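Local coordinates for probable transcriptional repressor protein (Mycobacterium tuberculosis, PDB 4FX0), which probably binds DNA through a winged helix-turn-helix as a MarR-family transcriptional repressor that responds to oxidation, at residues B[81-86]-B[94-99]. Residues are numbered along the deposited sequence; the frame is centred on the assembly and turned at random.
Sequences LVRVMA and RIELTA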
ATOM      1  N   LEU B  81     -18.002  -8.176  14.231  1.00 45.06           N
ATOM      2  CA  LEU B  81     -16.810  -8.992  14.046  1.00 42.85           C
ATOM      3  C   LEU B  81     -15.852  -8.761  15.202  1.00 57.65           C
ATOM      4  O   LEU B  81     -15.162  -9.678  15.651  1.00 51.79           O
ATOM      5  CB  LEU B  81     -16.123  -8.642  12.729  1.00 41.18           C
ATOM      6  CG  LEU B  81     -16.986  -8.730  11.472  1.00 52.32           C
ATOM      7  CD1 LEU B  81     -16.132  -8.485  10.238  1.00 55.93           C
ATOM      8  CD2 LEU B  81     -17.679 -10.081  11.390  1.00 59.53           C
ATOM      9  N   VAL B  82     -15.819  -7.523  15.680  1.00 62.57           N
ATOM     10  CA  VAL B  82     -14.954  -7.147  16.786  1.00 53.36           C
ATOM     11  C   VAL B  82     -15.740  -6.385  17.844  1.00 53.78           C
ATOM     12  O   VAL B  82     -16.737  -5.729  17.540  1.00 57.14           O
ATOM     13  CB  VAL B  82     -13.778  -6.275  16.309  1.00 45.53           C
ATOM     14  CG1 VAL B  82     -12.896  -7.059  15.352  1.00 41.90           C
ATOM     15  CG2 VAL B  82     -14.291  -5.006  15.648  1.00 46.38           C
ATOM     16  N   ARG B  83     -15.289  -6.484  19.089  1.00 64.38           N
ATOM     17  CA  ARG B  83     -15.921  -5.775  20.189  1.00 73.54           C
ATOM     18  C   ARG B  83     -14.910  -4.795  20.773  1.00 72.33           C
ATOM     19  O   ARG B  83     -13.867  -5.200  21.286  1.00 66.24           O
ATOM     20  CB  ARG B  83     -16.404  -6.767  21.250  1.00 87.44           C
ATOM     21  CG  ARG B  83     -17.396  -6.199  22.252  1.00101.28           C
ATOM     22  CD  ARG B  83     -18.008  -7.299  23.110  1.00112.20           C
ATOM     23  NE  ARG B  83     -16.991  -8.165  23.702  1.00124.46           N
ATOM     24  CZ  ARG B  83     -16.674  -9.372  23.242  1.00134.35           C
ATOM     25  NH1 ARG B  83     -17.298  -9.867  22.183  1.00136.61           N
ATOM     26  NH2 ARG B  83     -15.733 -10.086  23.846  1.00137.10           N
ATOM     27  N   VAL B  84     -15.216  -3.504  20.677  1.00 82.11           N
ATOM     28  CA  VAL B  84     -14.272  -2.470  21.087  1.00 83.67           C
ATOM     29  C   VAL B  84     -14.789  -1.606  22.231  1.00 90.13           C
ATOM     30  O   VAL B  84     -15.724  -0.821  22.063  1.00 97.03           O
ATOM     31  CB  VAL B  84     -13.886  -1.557  19.907  1.00 77.79           C
ATOM     32  CG1 VAL B  84     -12.970  -0.438  20.382  1.00 71.80           C
ATOM     33  CG2 VAL B  84     -13.220  -2.369  18.809  1.00 79.08           C
ATOM     34  N   MET B  85     -14.163  -1.757  23.391  1.00 96.41           N
ATOM     35  CA  MET B  85     -14.465  -0.939  24.554  1.00 96.71           C
ATOM     36  C   MET B  85     -13.218  -0.147  24.922  1.00 84.26           C
ATOM     37  O   MET B  85     -12.182  -0.282  24.273  1.00 81.96           O
ATOM     38  CB  MET B  85     -14.888  -1.828  25.719  1.00 95.55           C
ATOM     39  CG  MET B  85     -16.053  -2.742  25.391  1.00 95.30           C
ATOM     40  SD  MET B  85     -17.586  -1.815  25.228  1.00140.54           S
ATOM     41  CE  MET B  85     -17.671  -1.075  26.855  1.00122.14           C
ATOM     42  N   ALA B  86     -13.312   0.679  25.957  1.00 85.72           N
ATOM     43  CA  ALA B  86     -12.156   1.440  26.417  1.00 77.91           C
ATOM     44  C   ALA B  86     -11.188   0.533  27.172  1.00 78.57           C
ATOM     45  O   ALA B  86     -11.578  -0.523  27.672  1.00 90.02           O
ATOM     46  CB  ALA B  86     -12.594   2.603  27.290  1.00 65.88           C
ATOM     47  N   ARG B  94      -9.512  -1.268  24.142  1.00 67.79           N
ATOM     48  CA  ARG B  94      -9.665  -2.709  24.281  1.00 69.95           C
ATOM     49  C   ARG B  94     -10.434  -3.290  23.098  1.00 70.55           C
ATOM     50  O   ARG B  94     -11.616  -2.999  22.914  1.00 71.75           O
ATOM     51  CB  ARG B  94     -10.395  -3.040  25.584  1.00 55.71           C
ATOM     52  CG  ARG B  94     -10.617  -4.526  25.803  1.00 63.52           C
ATOM     53  CD  ARG B  94      -9.309  -5.239  26.096  1.00 70.80           C
ATOM     54  NE  ARG B  94      -8.807  -4.918  27.429  1.00 83.81           N
ATOM     55  CZ  ARG B  94      -9.049  -5.650  28.512  1.00 94.99           C
ATOM     56  NH1 ARG B  94      -9.782  -6.752  28.417  1.00100.12           N
ATOM     57  NH2 ARG B  94      -8.555  -5.286  29.686  1.00 99.73           N
ATOM     58  N   ILE B  95      -9.759  -4.111  22.300  1.00 59.28           N
ATOM     59  CA  ILE B  95     -10.390  -4.747  21.150  1.00 65.32           C
ATOM     60  C   ILE B  95     -10.443  -6.265  21.321  1.00 66.94           C
ATOM     61  O   ILE B  95      -9.450  -6.892  21.694  1.00 57.98           O
ATOM     62  CB  ILE B  95      -9.661  -4.401  19.833  1.00 67.54           C
ATOM     63  CG1 ILE B  95      -9.500  -2.886  19.686  1.00 65.56           C
ATOM     64  CG2 ILE B  95     -10.410  -4.971  18.641  1.00 53.55           C
ATOM     65  CD1 ILE B  95      -8.094  -2.388  19.950  1.00 68.86           C
ATOM     66  N   GLU B  96     -11.608  -6.848  21.050  1.00 69.20           N
ATOM     67  CA  GLU B  96     -11.801  -8.288  21.192  1.00 74.86           C
ATOM     68  C   GLU B  96     -12.442  -8.906  19.956  1.00 68.26           C
ATOM     69  O   GLU B  96     -13.218  -8.256  19.254  1.00 59.55           O
ATOM     70  CB  GLU B  96     -12.660  -8.597  22.420  1.00 84.57           C
ATOM     71  CG  GLU B  96     -11.939  -8.428  23.743  1.00 99.49           C
ATOM     72  CD  GLU B  96     -12.833  -8.704  24.935  1.00107.18           C
ATOM     73  OE1 GLU B  96     -14.040  -8.389  24.859  1.00101.30           O
ATOM     74  OE2 GLU B  96     -12.331  -9.238  25.947  1.00114.20           O
ATOM     75  N   LEU B  97     -12.114 -10.168  19.696  1.00 62.30           N
ATOM     76  CA  LEU B  97     -12.753 -10.913  18.622  1.00 60.20           C
ATOM     77  C   LEU B  97     -14.080 -11.490  19.089  1.00 59.33           C
ATOM     78  O   LEU B  97     -14.159 -12.120  20.144  1.00 55.20           O
ATOM     79  CB  LEU B  97     -11.855 -12.049  18.131  1.00 65.99           C
ATOM     80  CG  LEU B  97     -10.847 -11.736  17.027  1.00 58.94           C
ATOM     81  CD1 LEU B  97     -10.234 -13.027  16.512  1.00 56.39           C
ATOM     82  CD2 LEU B  97     -11.517 -10.978  15.893  1.00 49.38           C
ATOM     83  N   THR B  98     -15.122 -11.266  18.299  1.00 63.14           N
ATOM     84  CA  THR B  98     -16.406 -11.898  18.552  1.00 59.29           C
ATOM     85  C   THR B  98     -16.427 -13.252  17.859  1.00 68.38           C
ATOM     86  O   THR B  98     -15.668 -13.485  16.915  1.00 62.82           O
ATOM     87  CB  THR B  98     -17.569 -11.046  18.028  1.00 55.59           C
ATOM     88  OG1 THR B  98     -17.445 -10.889  16.609  1.00 62.17           O
ATOM     89  CG2 THR B  98     -17.563  -9.678  18.689  1.00 49.82           C
ATOM     90  N   ALA B  99     -17.288 -14.143  18.336  1.00 60.01           N
ATOM     91  CA  ALA B  99     -17.436 -15.465  17.741  1.00 59.94           C
ATOM     92  C   ALA B  99     -17.636 -15.354  16.234  1.00 51.82           C
ATOM     93  O   ALA B  99     -17.101 -16.151  15.464  1.00 63.12           O
ATOM     94  CB  ALA B  99     -18.601 -16.206  18.379  1.00 52.30           C
TER
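Arg83 and Glu96 are cross-strand neighbours whose side chains cross obliquely on one face of the beta hairpin of strands 82-86 and 93-97, the wing of the winged helix-turn-helix fold, and illustrate how a two-sided ribbon divides its chemistry. Arg83 CG is anti to the backbone N (chi1 -164°) and the chain bends at chi3, turning NE; the guanidinium ends with Glu96 CB over one of its faces. The salt bridge runs from Arg83 NH2 to Glu96 OE1 at 2.6 Å; NE adds a weak bond to the same oxygen. The two planes stand 73° apart, and NH2 meets OE1 from above the carboxylate, while OE2 is bonded to Gly50 N. Beneath the pair, the backbones of Arg83 and Glu96 exchange two hydrogen bonds, as do those of Met85 and Arg94; the Arg94 guanidinium itself turns to Asp52. On the other face, Val84 and Ile95 lie side by side, CG2 to CG2 at 3.8 Å, and Val82 CG1 meets Leu97 CD2 at 4.2 Å. Val82 and Leu97 both rest on Leu39 of helix 33-45, and Val82 also touches Met76 of helix 66-78. At the hairpin base Thr98 N bonds to Leu81 O, 3.1 Å away, and Thr98 OG1, which pairs with Gly80 O, caps helix 99-119 through Gly101 N. The chemistry is consistent with a wing packed on both helices by its aliphatic face, its other face carrying salt bridges within the hairpin and to strand 51-53.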